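Local structure of signal recognition 54 kDa protein (3DM5) at residues M1-D4 with N5-K8; L50-T53 with R54-R58; H194-D197 with K198-E202. The protein belongs to the SRP54 family of the signal recognition particle, joining a helical bundle, a P-loop GTPase-type domain and a signal-peptide-binding domain. All coordinates share one frame; numbering follows the deposited sequence.

Contact 1: residues M1-D4 with N5-K8; sequences MVLD and NLGK
L3 and D4 hand the chain over to N5, L6 and K8 at the start of helix 5-19, the first helix of the SRP54-type helical bundle, and the contact is a local example of a helix start without a side-chain cap: D4 occupies the N-cap position, yet no capping bond from its side chain closes the first turn. The turn is held by main-chain bonds: L6 N donates to L3 O at 2.7 Å with an N-H...O angle of 154°, and K8 N donates to D4 O at 3.2 Å and a straighter 169°. The D4 carboxylate instead stays beside its immediate neighbour. With CG set between the backbone N and the carbonyl carbon (chi1 50°), OD1 is swung toward N5 N; that bond is modelled implausibly short, so its details are doubtful. The carboxylate and the N5 amide stand nearly perpendicular, and N5 ND2 is 3.6 Å from D4 OD1. A negative group at this end of a helix would be expected to suit the partial positive charge of the first amides. The apolar side belongs to the two leucines. L3 reaches F289 and L293 of helix 286-293, while L6 packs on A38 and L39 of helix 25-41 and on A42, so the turn sits where the bundle meets a helix of the GTPase-type domain. Between the leucines themselves the touch is slight: a branch end of one meets the branch point of the other, L6 CD2 lying 4.3 Å from L3 CG.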
loop_
_atom_site.group_PDB
_atom_site.type_symbol
_atom_site.label_atom_id
_atom_site.label_comp_id
_atom_site.label_asym_id
_atom_site.label_seq_id
_atom_site.Cartn_x
_atom_site.Cartn_y
_atom_site.Cartn_z
ATOM N N MET A 1 -6.188 -13.124 4.316
ATOM C CA MET A 1 -7.075 -14.171 3.818
ATOM C C MET A 1 -8.524 -13.928 4.194
ATOM O O MET A 1 -8.821 -13.571 5.331
ATOM C CB MET A 1 -6.643 -15.543 4.344
ATOM C CG MET A 1 -5.598 -16.243 3.502
ATOM S SD MET A 1 -4.148 -15.260 3.116
ATOM C CE MET A 1 -3.169 -16.479 2.250
ATOM N N VAL A 2 -9.406 -14.165 3.222
ATOM C CA VAL A 2 -10.873 -14.088 3.346
ATOM C C VAL A 2 -11.413 -12.689 3.624
ATOM O O VAL A 2 -11.594 -12.284 4.768
ATOM C CB VAL A 2 -11.488 -15.180 4.279
ATOM C CG1 VAL A 2 -11.103 -14.956 5.730
ATOM C CG2 VAL A 2 -12.995 -15.207 4.118
ATOM N N LEU A 3 -11.658 -11.965 2.536
ATOM C CA LEU A 3 -12.219 -10.617 2.567
ATOM C C LEU A 3 -11.286 -9.634 3.253
ATOM O O LEU A 3 -11.181 -8.479 2.833
ATOM C CB LEU A 3 -13.616 -10.619 3.179
ATOM C CG LEU A 3 -14.727 -10.901 2.167
ATOM C CD1 LEU A 3 -14.371 -12.051 1.240
ATOM C CD2 LEU A 3 -16.036 -11.174 2.884
ATOM N N ASP A 4 -10.635 -10.107 4.317
ATOM C CA ASP A 4 -9.343 -9.584 4.792
ATOM C C ASP A 4 -9.285 -8.072 5.008
ATOM O O ASP A 4 -9.577 -7.575 6.098
ATOM C CB ASP A 4 -8.217 -10.033 3.849
ATOM C CG ASP A 4 -8.525 -9.747 2.371
ATOM O OD1 ASP A 4 -8.346 -8.592 1.917
ATOM O OD2 ASP A 4 -8.943 -10.686 1.658
ATOM N N ASN A 5 -8.881 -7.350 3.970
ATOM C CA ASN A 5 -8.910 -5.897 3.993
ATOM C C ASN A 5 -10.305 -5.346 4.307
ATOM O O ASN A 5 -10.436 -4.372 5.045
ATOM C CB ASN A 5 -8.421 -5.351 2.650
ATOM C CG ASN A 5 -6.926 -5.525 2.456
ATOM O OD1 ASN A 5 -6.157 -5.640 3.425
ATOM N ND2 ASN A 5 -6.499 -5.538 1.194
ATOM N N LEU A 6 -11.343 -5.970 3.742
ATOM C CA LEU A 6 -12.708 -5.505 3.948
ATOM C C LEU A 6 -13.076 -5.624 5.428
ATOM O O LEU A 6 -13.676 -4.725 6.011
ATOM C CB LEU A 6 -13.699 -6.263 3.054
ATOM C CG LEU A 6 -15.181 -5.872 3.128
ATOM C CD1 LEU A 6 -15.416 -4.426 2.781
ATOM C CD2 LEU A 6 -16.033 -6.761 2.229
ATOM N N GLY A 7 -12.680 -6.733 6.033
ATOM C CA GLY A 7 -12.852 -6.921 7.457
ATOM C C GLY A 7 -12.285 -5.780 8.277
ATOM O O GLY A 7 -13.012 -5.135 9.030
ATOM N N LYS A 8 -10.987 -5.528 8.133
ATOM C CA LYS A 8 -10.337 -4.450 8.869
ATOM C C LYS A 8 -11.045 -3.135 8.653
ATOM O O LYS A 8 -11.267 -2.397 9.595
ATOM C CB LYS A 8 -8.880 -4.283 8.451
ATOM C CG LYS A 8 -7.900 -5.267 9.051
ATOM C CD LYS A 8 -6.521 -5.050 8.439
ATOM C CE LYS A 8 -6.355 -3.586 8.018
ATOM N NZ LYS A 8 -4.934 -3.157 7.866
#

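Contact 2: residues L50-T53 with R54-R58; sequences LQLT and REIQR
The side chains of L50 and R54, one helical turn apart, run alongside each other in a common direction. The CD2 methyl of L50 approaches the guanidinium obliquely, 3.5 Å from R54 NE and 3.7 Å from R54 NH2. R54 reaches that level because its chain runs extended from CG to NE, with CG turned away from its own carbonyl carbon (chi1 -80°). R54 CG lies beside the L50 carbonyl, and the oxygen of that carbonyl, L50 O, accepts R54 N at 2.9 Å. A second pair, L52 and I56, repeats the four-residue spacing with purely apolar ends, L52 CG meeting I56 CD1 at 4.2 Å, while I56 N donates to L52 O at 3.0 Å. Both pairs are i to i+4 neighbours on helix 46-62 of the SRP54-type helical bundle, and the backbone bonds from E55 N to Q51 O and from Q57 N to T53 O continue the same pattern. The polar group of T53 turns back along the chain: OG1 lies within bonding reach of V49 O, its strongest polar partner, and of Q36 OE1 of helix 25-41; with a single hydroxyl proton it would donate fully to only one of them. Farther out, L52 and I56 rest on E82 of helix 71-86, and T53 on V32 and I35 of helix 25-41. The L50–R54 side faces a second subunit, where L50 packs on L50 of that neighbouring copy and R54 NH2 comes close to the like-charged R47 NH1 of the same copy.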
loop_
_atom_site.group_PDB
_atom_site.type_symbol
_atom_site.label_atom_id
_atom_site.label_comp_id
_atom_site.label_asym_id
_atom_site.label_seq_id
_atom_site.Cartn_x
_atom_site.Cartn_y
_atom_site.Cartn_z
ATOM N N LEU A 50 -25.309 1.541 -2.443
ATOM C CA LEU A 50 -26.176 2.685 -2.205
ATOM C C LEU A 50 -27.375 2.294 -1.366
ATOM O O LEU A 50 -27.710 2.958 -0.388
ATOM C CB LEU A 50 -26.670 3.268 -3.521
ATOM C CG LEU A 50 -25.973 4.540 -3.954
ATOM C CD1 LEU A 50 -26.674 5.071 -5.170
ATOM C CD2 LEU A 50 -26.030 5.535 -2.803
ATOM N N GLN A 51 -28.021 1.209 -1.771
ATOM C CA GLN A 51 -29.260 0.779 -1.156
ATOM C C GLN A 51 -29.017 0.402 0.298
ATOM O O GLN A 51 -29.772 0.781 1.195
ATOM C CB GLN A 51 -29.839 -0.375 -1.973
ATOM C CG GLN A 51 -30.662 -1.402 -1.214
ATOM C CD GLN A 51 -30.759 -2.723 -1.983
ATOM O OE1 GLN A 51 -31.246 -2.759 -3.121
ATOM N NE2 GLN A 51 -30.283 -3.808 -1.370
ATOM N N LEU A 52 -27.940 -0.324 0.532
ATOM C CA LEU A 52 -27.583 -0.711 1.881
ATOM C C LEU A 52 -27.211 0.480 2.759
ATOM O O LEU A 52 -27.633 0.562 3.908
ATOM C CB LEU A 52 -26.422 -1.699 1.854
ATOM C CG LEU A 52 -25.871 -2.102 3.218
ATOM C CD1 LEU A 52 -26.868 -3.007 3.900
ATOM C CD2 LEU A 52 -24.494 -2.775 3.081
ATOM N N THR A 53 -26.398 1.393 2.244
ATOM C CA THR A 53 -25.941 2.483 3.099
ATOM C C THR A 53 -27.001 3.571 3.289
ATOM O O THR A 53 -26.902 4.384 4.208
ATOM C CB THR A 53 -24.575 3.064 2.658
ATOM O OG1 THR A 53 -24.669 3.643 1.342
ATOM C CG2 THR A 53 -23.509 1.962 2.698
ATOM N N ARG A 54 -28.026 3.560 2.440
ATOM C CA ARG A 54 -29.151 4.470 2.603
ATOM C C ARG A 54 -30.072 3.950 3.689
ATOM O O ARG A 54 -30.688 4.725 4.417
ATOM C CB ARG A 54 -29.920 4.657 1.298
ATOM C CG ARG A 54 -29.268 5.643 0.332
ATOM C CD ARG A 54 -30.096 5.800 -0.936
ATOM N NE ARG A 54 -29.345 6.455 -2.004
ATOM C CZ ARG A 54 -29.240 7.773 -2.147
ATOM N NH1 ARG A 54 -29.838 8.584 -1.285
ATOM N NH2 ARG A 54 -28.537 8.284 -3.150
ATOM N N GLU A 55 -30.160 2.632 3.800
ATOM C CA GLU A 55 -30.941 2.015 4.864
ATOM C C GLU A 55 -30.241 2.203 6.211
ATOM O O GLU A 55 -30.877 2.498 7.230
ATOM C CB GLU A 55 -31.154 0.527 4.578
ATOM C CG GLU A 55 -31.738 -0.256 5.741
ATOM C CD GLU A 55 -33.180 0.127 6.064
ATOM O OE1 GLU A 55 -33.737 -0.428 7.041
ATOM O OE2 GLU A 55 -33.757 0.976 5.344
ATOM N N ILE A 56 -28.925 2.030 6.209
ATOM C CA ILE A 56 -28.143 2.215 7.424
ATOM C C ILE A 56 -28.217 3.657 7.891
ATOM O O ILE A 56 -28.433 3.908 9.068
ATOM C CB ILE A 56 -26.665 1.802 7.257
ATOM C CG1 ILE A 56 -26.560 0.309 6.948
ATOM C CG2 ILE A 56 -25.872 2.133 8.523
ATOM C CD1 ILE A 56 -25.126 -0.210 6.947
ATOM N N GLN A 57 -28.043 4.592 6.962
ATOM C CA GLN A 57 -28.143 6.014 7.278
ATOM C C GLN A 57 -29.494 6.348 7.893
ATOM O O GLN A 57 -29.567 7.027 8.925
ATOM C CB GLN A 57 -27.963 6.856 6.022
ATOM C CG GLN A 57 -27.544 8.295 6.289
ATOM C CD GLN A 57 -27.239 9.032 5.002
ATOM O OE1 GLN A 57 -28.090 9.130 4.118
ATOM N NE2 GLN A 57 -26.018 9.541 4.879
ATOM N N ARG A 58 -30.548 5.865 7.236
ATOM C CA ARG A 58 -31.922 6.102 7.638
ATOM C C ARG A 58 -32.199 5.560 9.040
ATOM O O ARG A 58 -32.591 6.311 9.931
ATOM C CB ARG A 58 -32.862 5.486 6.603
ATOM C CG ARG A 58 -34.336 5.455 6.962
ATOM C CD ARG A 58 -35.074 4.507 6.019
ATOM N NE ARG A 58 -36.218 3.851 6.654
ATOM C CZ ARG A 58 -36.136 3.036 7.703
ATOM N NH1 ARG A 58 -34.961 2.784 8.270
ATOM N NH2 ARG A 58 -37.235 2.482 8.203
#

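Contact 3: residues H194-D197 with K198-E202. With SO4 (sulfate ion), chain G.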
loop_
_atom_site.group_PDB
_atom_site.type_symbol
_atom_site.label_atom_id
_atom_site.label_comp_id
_atom_site.label_asym_id
_atom_site.label_seq_id
_atom_site.Cartn_x
_atom_site.Cartn_y
_atom_site.Cartn_z
ATOM N N HIS A 194 -16.141 -23.547 -20.692
ATOM C CA HIS A 194 -15.369 -22.314 -20.591
ATOM C C HIS A 194 -16.117 -21.192 -19.888
ATOM O O HIS A 194 -15.597 -20.577 -18.966
ATOM C CB HIS A 194 -14.848 -21.857 -21.948
ATOM C CG HIS A 194 -13.379 -22.091 -22.125
ATOM N ND1 HIS A 194 -12.859 -23.298 -22.528
ATOM C CD2 HIS A 194 -12.321 -21.260 -21.942
ATOM C CE1 HIS A 194 -11.538 -23.206 -22.596
ATOM N NE2 HIS A 194 -11.192 -21.981 -22.246
ATOM N N LYS A 195 -17.335 -20.923 -20.326
ATOM C CA LYS A 195 -18.173 -19.967 -19.623
ATOM C C LYS A 195 -19.492 -20.598 -19.227
ATOM O O LYS A 195 -19.769 -21.760 -19.556
ATOM C CB LYS A 195 -18.390 -18.704 -20.456
ATOM C CG LYS A 195 -18.091 -18.892 -21.930
ATOM C CD LYS A 195 -18.121 -17.561 -22.673
ATOM C CE LYS A 195 -16.854 -16.750 -22.441
ATOM N NZ LYS A 195 -16.859 -15.500 -23.266
ATOM N N GLU A 196 -20.288 -19.836 -18.486
ATOM C CA GLU A 196 -21.591 -20.315 -18.077
ATOM C C GLU A 196 -22.595 -19.940 -19.152
ATOM O O GLU A 196 -23.438 -19.063 -18.964
ATOM C CB GLU A 196 -21.988 -19.735 -16.723
ATOM C CG GLU A 196 -23.366 -20.189 -16.272
ATOM C CD GLU A 196 -23.699 -19.747 -14.871
ATOM O OE1 GLU A 196 -22.770 -19.479 -14.079
ATOM O OE2 GLU A 196 -24.900 -19.675 -14.558
ATOM N N ASP A 197 -22.495 -20.611 -20.289
ATOM C CA ASP A 197 -23.352 -20.298 -21.423
ATOM C C ASP A 197 -24.596 -21.185 -21.445
ATOM O O ASP A 197 -24.773 -22.033 -20.574
ATOM C CB ASP A 197 -22.565 -20.413 -22.726
ATOM C CG ASP A 197 -21.803 -21.720 -22.840
ATOM O OD1 ASP A 197 -22.179 -22.696 -22.167
ATOM O OD2 ASP A 197 -20.821 -21.772 -23.611
ATOM N N LYS A 198 -25.466 -20.983 -22.427
ATOM C CA LYS A 198 -26.671 -21.793 -22.516
ATOM C C LYS A 198 -26.346 -23.290 -22.555
ATOM O O LYS A 198 -27.048 -24.091 -21.943
ATOM C CB LYS A 198 -27.530 -21.382 -23.713
ATOM C CG LYS A 198 -28.147 -20.001 -23.573
ATOM C CD LYS A 198 -29.053 -19.687 -24.748
ATOM C CE LYS A 198 -28.350 -19.921 -26.084
ATOM N NZ LYS A 198 -29.052 -19.249 -27.222
ATOM N N ALA A 199 -25.277 -23.669 -23.253
ATOM C CA ALA A 199 -24.879 -25.078 -23.277
ATOM C C ALA A 199 -24.767 -25.633 -21.872
ATOM O O ALA A 199 -25.325 -26.684 -21.571
ATOM C CB ALA A 199 -23.569 -25.279 -24.012
ATOM N N LEU A 200 -24.040 -24.925 -21.017
ATOM C CA LEU A 200 -23.779 -25.398 -19.662
ATOM C C LEU A 200 -25.045 -25.573 -18.821
ATOM O O LEU A 200 -25.179 -26.565 -18.108
ATOM C CB LEU A 200 -22.756 -24.497 -18.940
ATOM C CG LEU A 200 -22.192 -25.018 -17.614
ATOM C CD1 LEU A 200 -20.712 -24.742 -17.545
ATOM C CD2 LEU A 200 -22.897 -24.409 -16.420
ATOM N N ILE A 201 -25.962 -24.614 -18.887
ATOM C CA ILE A 201 -27.161 -24.693 -18.065
ATOM C C ILE A 201 -28.051 -25.796 -18.603
ATOM O O ILE A 201 -28.644 -26.537 -17.827
ATOM C CB ILE A 201 -27.921 -23.349 -17.968
ATOM C CG1 ILE A 201 -27.898 -22.634 -19.309
ATOM C CG2 ILE A 201 -27.296 -22.431 -16.900
ATOM C CD1 ILE A 201 -27.874 -21.099 -19.176
ATOM N N GLU A 202 -28.095 -25.935 -19.927
ATOM C CA GLU A 202 -28.865 -27.000 -20.570
ATOM C C GLU A 202 -28.334 -28.386 -20.174
ATOM O O GLU A 202 -29.098 -29.283 -19.814
ATOM C CB GLU A 202 -28.862 -26.822 -22.094
ATOM C CG GLU A 202 -29.894 -27.657 -22.840
ATOM C CD GLU A 202 -31.336 -27.350 -22.414
ATOM O OE1 GLU A 202 -31.629 -26.195 -22.017
ATOM O OE2 GLU A 202 -32.182 -28.272 -22.482
HETATM S S SO4 G . -25.057 -18.020 -25.077
HETATM O O1 SO4 G . -24.464 -19.257 -25.598
HETATM O O2 SO4 G . -25.227 -18.096 -23.623
HETATM O O3 SO4 G . -24.181 -16.902 -25.411
HETATM O O4 SO4 G . -26.364 -17.806 -25.692
#
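The backbone makes an inverse gamma turn centred on E196, closed by a weak D197 N to K195 O bond, and then enters helix 198-211, whose first turn D197 joins through a weak bond from I201 N to D197 O at 3.3 Å. D197 is the N-cap of this helix, in the GTPase-type domain of the P-loop NTPase fold, on the loop that follows strand 185-189. Its CG lies between the backbone N and the carbonyl carbon (chi1 50°), which turns OD1 over the helix end. There OD1 accepts L200 N at 3.1 Å, with the donor nearly in line with the carboxylate C-O bond. The other oxygen, OD2, forms a salt bridge with R193 NH2, so the capping carboxylate is held from two directions. Beside the cap, E196 CG lies 4.2 Å from L200 CD2, and the I201 side chain passes next to the D197 carbonyl. E196 also packs on Q231, A234 and F235 of helix 228-237. A sulfate ion, probably from the crystallisation liquor, has settled at the helix start, where the amide end would be expected to favour an anion. The K198 chain, bent at chi3, runs alongside the ion; its NZ is 3.4 Å from sulfate O4 but is not the closest atom of the chain. The hydrogen bond to the ion comes from the backbone, K198 N donating to sulfate O2 at 3.1 Å.

Read from the N terminus, the three contacts follow in series; none nests within or crosses another, and each joins adjoining segments, so none closes a long loop. Contact 1 starts helix 5-19, contact 2 lies along helix 46-62, and both lean on helix 25-41 of the same bundle, their centres about 22 Å apart and their nearest atoms about 9 Å. Contact 1 also ties the bundle to helix 286-293, whereas contact 2 reaches helix 71-86 and a second subunit. Contact 3 belongs to the GTPase-type domain, joining the loop after strand 185-189 to helix 198-211, its centre about 36 Å from that of contact 2. Contacts 1 and 3 are thus helix starts, contact 2 a helix interior.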